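Local coordinates for 4-diphosphocytidyl-2C-methyl-D-erythritol synthase (Neisseria gonorrhoeae, PDB 1VGW), which catalyses the transfer of a cytidylyl group from CTP to 2-C-methyl-D-erythritol 4-phosphate, giving 4-diphosphocytidyl-2-C-methyl-D-erythritol and diphosphate in isoprenoid biosynthesis, at the interface of chains A and B. Coordinates in Å, arbitrary orientation; residue numbers count along the deposited sequence, not the author numbering. Chains: chain A/B, 4-diphosphocytidyl-2C-methyl-D-erythritol synthase.

Contacts 1 and 2 show how an arm exchanged between two copies of an enzyme can build a dimer. The centres of their C-alpha atoms lie about 13 Å apart, and both draw on strand 146-149 of chain B: B:Leu146 serves contact 2, while B:Lys147 and B:Ala149 serve contact 1. Contact 2 joins this strand to strand 163-167 of chain A near the middle of the assembly. Contact 1 lodges the outer part of the same arm against helix 192-197 and strand 204-207. The two-fold symmetry repeats both with the chains exchanged, so each subunit both gives and receives an arm.

Contact 1: the interface of chains A and B. Residues chain A 137, 193, 197, 203, 205; chain B 147, 149, 152-154.
B:Ile154 packs against one face of the carboxylate of A:Glu197, and this pair forms the tight end of the contact. The two side chains meet at about a right angle. CG2 of the isoleucine, anti to its backbone N, presses on the carboxylate carbon CD of A:Glu197 at 3.4 Å. The other branch puts CD1 3.3 Å from the carboxylate oxygen OE2 of A:Glu197, so both limbs of the isoleucine cover that face of the acid. B:Lys147 reaches the same oxygen with its ammonium group. Its chain bends at chi2 (-65°) and then runs out nearly straight, bringing NZ to 3.1 Å from OE2 of A:Glu197 in a salt bridge on the syn side, 16° out of the carboxylate plane and tipped towards the face opposite the isoleucine. The methyl of A:Ala193 flanks the lysine tip and the isoleucine CD1.

A second tight point lies beyond the isoleucine, where CD1 of A:Leu205 meets CB of B:Ala149 at 3.5 Å while its CD2 faces CG1 of B:Ile154. Alongside these side chains two backbone bonds join the chains, with the segments running roughly opposite ways: B:Ile154 N donates to A:Pro203 O over 2.9 Å, and A:Leu205 N donates to B:Gly152 O over 3.0 Å.

Packing is slacker elsewhere. CD1 of A:Ile137 comes no nearer than 4.2 Å to CD1 of B:Ile154, and the ring of A:Pro203 touches that methyl lightly through CB. B:Gln153 buries little against chain A; its extended chain carries the amide away from the contact, probably towards solvent.

In the fold, strands 146-149 and 154-158 of chain B belong to an arm that crosses to the other subunit. The start of strand 154-158 puts B:Ile154 between helix 192-197 and strand 204-207 of chain A, while the turn at B:Gly152 bonds to that strand.

Contact 2: the interface of chains A and B. Residues chain A 142, 146, 164-166; chain B 142, 144-146, 165.
A:Gln165 and B:Leu146 form an antiparallel beta-bridge, repeated through the two-fold axis by A:Leu146 with B:Gln165, in an interface that joins strands 146-149 and 163-167 across the subunits. In the IspD cytidylyltransferase family such interlocking arms form the homodimer, and this assembly is probably that dimer. A:Arg160 and its copy in chain B, expected to position 2-C-methyl-D-erythritol 4-phosphate, lie between strands 154-158 and 163-167, so fixing the arms may also help order the active sites.

The pairing is secured by A:Ala166 N, which donates to B:Thr145 O over 3.0 Å. Two residues back, A:Trp164 O lies against CA of B:Leu146.

B:Leu146 and A:Gln165 run alongside each other in the same direction, with CD2 of the leucine 3.7 Å from CG of the glutamine. The same methyl meets CG2 of A:Val142, whose side chain crosses it at about a right angle. In the twin, CD2 of A:Leu146 packs at 3.7 Å against CG2 of B:Val142, and stands farther from CG of B:Gln165, at 4.1 Å.

With CG anti to the carbonyl carbon (chi1 -65°) and the chain extended beyond, A:Gln165 carries its amide tip to tip with that of B:Gln165. The amide planes are turned 77° apart, with NE2 of A:Gln165 3.7 Å from OE1 of B:Gln165, too long to count as a bond.

At the border, the carboxylate oxygen OD1 of B:Asp144 lies 3.4 Å from A:Ala166 O, an approach of electron-rich atoms that may be mildly repulsive.

Contact 1: the interface of chains A and B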
# COMPACT_ATOMS: atom_id res chain seq x y z
N ILE A 137 -10.74 12.90 -5.90
CA ILE A 137 -9.49 12.73 -5.14
C ILE A 137 -8.68 11.68 -5.85
O ILE A 137 -9.32 10.94 -6.60
CB ILE A 137 -9.79 12.24 -3.71
CG1 ILE A 137 -10.32 10.78 -3.71
CG2 ILE A 137 -10.80 13.11 -2.99
CD1 ILE A 137 -10.49 10.23 -2.27
N ALA A 193 -12.58 14.94 1.45
CA ALA A 193 -13.71 14.29 0.81
C ALA A 193 -14.77 13.86 1.81
O ALA A 193 -15.96 13.78 1.48
CB ALA A 193 -13.20 13.04 0.10
N GLU A 197 -18.73 14.61 1.45
CA GLU A 197 -19.68 13.51 1.46
C GLU A 197 -20.85 13.76 2.42
O GLU A 197 -21.97 13.35 2.12
CB GLU A 197 -18.99 12.20 1.93
CG GLU A 197 -18.01 11.62 0.91
CD GLU A 197 -16.94 10.74 1.55
OE1 GLU A 197 -17.27 9.89 2.42
OE2 GLU A 197 -15.75 10.85 1.17
N PRO A 203 -17.91 12.48 -4.43
CA PRO A 203 -16.73 12.80 -5.19
C PRO A 203 -16.26 11.64 -6.03
O PRO A 203 -16.52 10.50 -5.59
CB PRO A 203 -15.68 13.17 -4.14
CG PRO A 203 -16.52 13.68 -2.99
CD PRO A 203 -17.69 12.73 -2.99
N LEU A 205 -13.50 9.02 -7.85
CA LEU A 205 -12.30 8.31 -7.41
C LEU A 205 -11.38 8.23 -8.64
O LEU A 205 -11.71 7.57 -9.62
CB LEU A 205 -12.60 6.94 -6.84
CG LEU A 205 -13.27 6.82 -5.46
CD1 LEU A 205 -14.05 5.51 -5.38
CD2 LEU A 205 -12.27 6.88 -4.32
N LYS B 147 -12.46 4.20 1.37
CA LYS B 147 -13.71 4.62 0.80
C LYS B 147 -14.37 3.44 0.08
O LYS B 147 -13.66 2.60 -0.45
CB LYS B 147 -13.52 5.77 -0.22
CG LYS B 147 -12.62 6.93 0.16
CD LYS B 147 -13.13 7.77 1.32
CE LYS B 147 -12.64 9.18 1.31
NZ LYS B 147 -13.03 10.05 2.43
N ALA B 149 -16.86 2.49 -3.16
CA ALA B 149 -17.24 3.04 -4.43
C ALA B 149 -18.52 2.45 -5.02
O ALA B 149 -18.69 1.22 -5.02
CB ALA B 149 -16.12 2.67 -5.45
N GLY B 152 -17.55 4.56 -9.72
CA GLY B 152 -16.50 5.55 -9.87
C GLY B 152 -16.67 6.70 -8.89
O GLY B 152 -15.94 7.68 -9.02
N GLN B 153 -17.63 6.64 -7.96
CA GLN B 153 -17.81 7.69 -6.97
C GLN B 153 -17.83 7.12 -5.53
O GLN B 153 -18.31 6.02 -5.33
CB GLN B 153 -19.11 8.46 -7.19
CG GLN B 153 -19.31 9.03 -8.58
CD GLN B 153 -20.68 9.63 -8.79
OE1 GLN B 153 -20.83 10.58 -9.55
NE2 GLN B 153 -21.70 9.10 -8.12
N ILE B 154 -17.50 7.94 -4.54
CA ILE B 154 -17.50 7.58 -3.16
C ILE B 154 -18.95 7.45 -2.65
O ILE B 154 -19.65 8.46 -2.61
CB ILE B 154 -16.80 8.61 -2.25
CG1 ILE B 154 -15.31 8.75 -2.54
CG2 ILE B 154 -17.05 8.27 -0.77
CD1 ILE B 154 -14.68 9.95 -1.84

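Contact 2: the interface of chains A and B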
# COMPACT_ATOMS: atom_id res chain seq x y z
N VAL A 142 -8.07 -1.27 -3.04
CA VAL A 142 -7.40 -2.17 -2.08
C VAL A 142 -7.14 -3.49 -2.77
O VAL A 142 -8.08 -4.11 -3.30
CB VAL A 142 -8.28 -2.37 -0.82
CG1 VAL A 142 -7.56 -3.23 0.22
CG2 VAL A 142 -8.62 -1.02 -0.21
N LEU A 146 -8.17 -7.88 3.57
CA LEU A 146 -8.13 -7.10 4.78
C LEU A 146 -8.57 -7.92 6.00
O LEU A 146 -9.51 -8.72 5.92
CB LEU A 146 -9.10 -5.91 4.66
CG LEU A 146 -8.82 -4.81 3.67
CD1 LEU A 146 -10.06 -3.88 3.59
CD2 LEU A 146 -7.61 -3.98 4.11
N TRP A 164 -11.40 1.39 -1.68
CA TRP A 164 -10.26 2.13 -2.22
C TRP A 164 -9.54 2.83 -1.06
O TRP A 164 -10.19 3.23 -0.09
CB TRP A 164 -10.77 3.16 -3.25
CG TRP A 164 -11.35 2.72 -4.54
CD1 TRP A 164 -12.53 2.03 -4.72
CD2 TRP A 164 -10.90 3.00 -5.89
NE1 TRP A 164 -12.80 1.82 -6.05
CE2 TRP A 164 -11.81 2.42 -6.79
CE3 TRP A 164 -9.80 3.67 -6.41
CZ2 TRP A 164 -11.68 2.51 -8.17
CZ3 TRP A 164 -9.65 3.75 -7.79
CH2 TRP A 164 -10.59 3.19 -8.67
N GLN A 165 -8.23 3.00 -1.16
CA GLN A 165 -7.44 3.76 -0.20
C GLN A 165 -7.18 5.15 -0.80
O GLN A 165 -6.62 5.22 -1.89
CB GLN A 165 -6.08 3.10 0.04
CG GLN A 165 -6.27 1.72 0.71
CD GLN A 165 -4.93 1.17 1.14
OE1 GLN A 165 -4.50 1.42 2.27
NE2 GLN A 165 -4.28 0.48 0.20
N ALA A 166 -7.55 6.20 -0.09
CA ALA A 166 -7.38 7.56 -0.54
C ALA A 166 -5.97 8.10 -0.49
O ALA A 166 -5.18 7.80 0.44
CB ALA A 166 -8.28 8.46 0.35
N VAL B 142 -3.58 -0.62 7.90
CA VAL B 142 -4.10 0.27 6.85
C VAL B 142 -3.91 1.72 7.29
O VAL B 142 -4.52 2.12 8.26
CB VAL B 142 -5.60 0.04 6.63
CG1 VAL B 142 -6.16 1.08 5.64
CG2 VAL B 142 -5.85 -1.37 6.07
N ASP B 144 -4.13 4.77 5.28
CA ASP B 144 -4.95 5.80 4.61
C ASP B 144 -6.44 5.63 4.83
O ASP B 144 -6.93 4.50 4.93
CB ASP B 144 -4.69 5.71 3.08
CG ASP B 144 -3.32 6.16 2.65
OD1 ASP B 144 -2.83 5.63 1.62
OD2 ASP B 144 -2.71 7.03 3.32
N THR B 145 -7.24 6.69 4.73
CA THR B 145 -8.70 6.60 4.80
C THR B 145 -9.28 5.70 3.71
O THR B 145 -8.89 5.82 2.55
CB THR B 145 -9.30 8.02 4.60
OG1 THR B 145 -8.85 8.86 5.67
CG2 THR B 145 -10.81 7.98 4.53
N LEU B 146 -10.19 4.81 4.06
CA LEU B 146 -10.81 3.87 3.13
C LEU B 146 -12.17 4.41 2.65
O LEU B 146 -12.94 4.94 3.42
CB LEU B 146 -11.05 2.50 3.76
CG LEU B 146 -9.91 1.60 4.16
CD1 LEU B 146 -10.43 0.39 4.96
CD2 LEU B 146 -9.15 1.07 2.94
N GLN B 165 -3.60 -4.93 6.22
CA GLN B 165 -3.55 -5.52 4.89
C GLN B 165 -2.65 -6.76 4.93
O GLN B 165 -1.50 -6.64 5.33
CB GLN B 165 -2.95 -4.55 3.87
CG GLN B 165 -3.63 -3.20 3.82
CD GLN B 165 -2.66 -2.10 3.37
OE1 GLN B 165 -2.37 -1.97 2.19
NE2 GLN B 165 -2.17 -1.35 4.35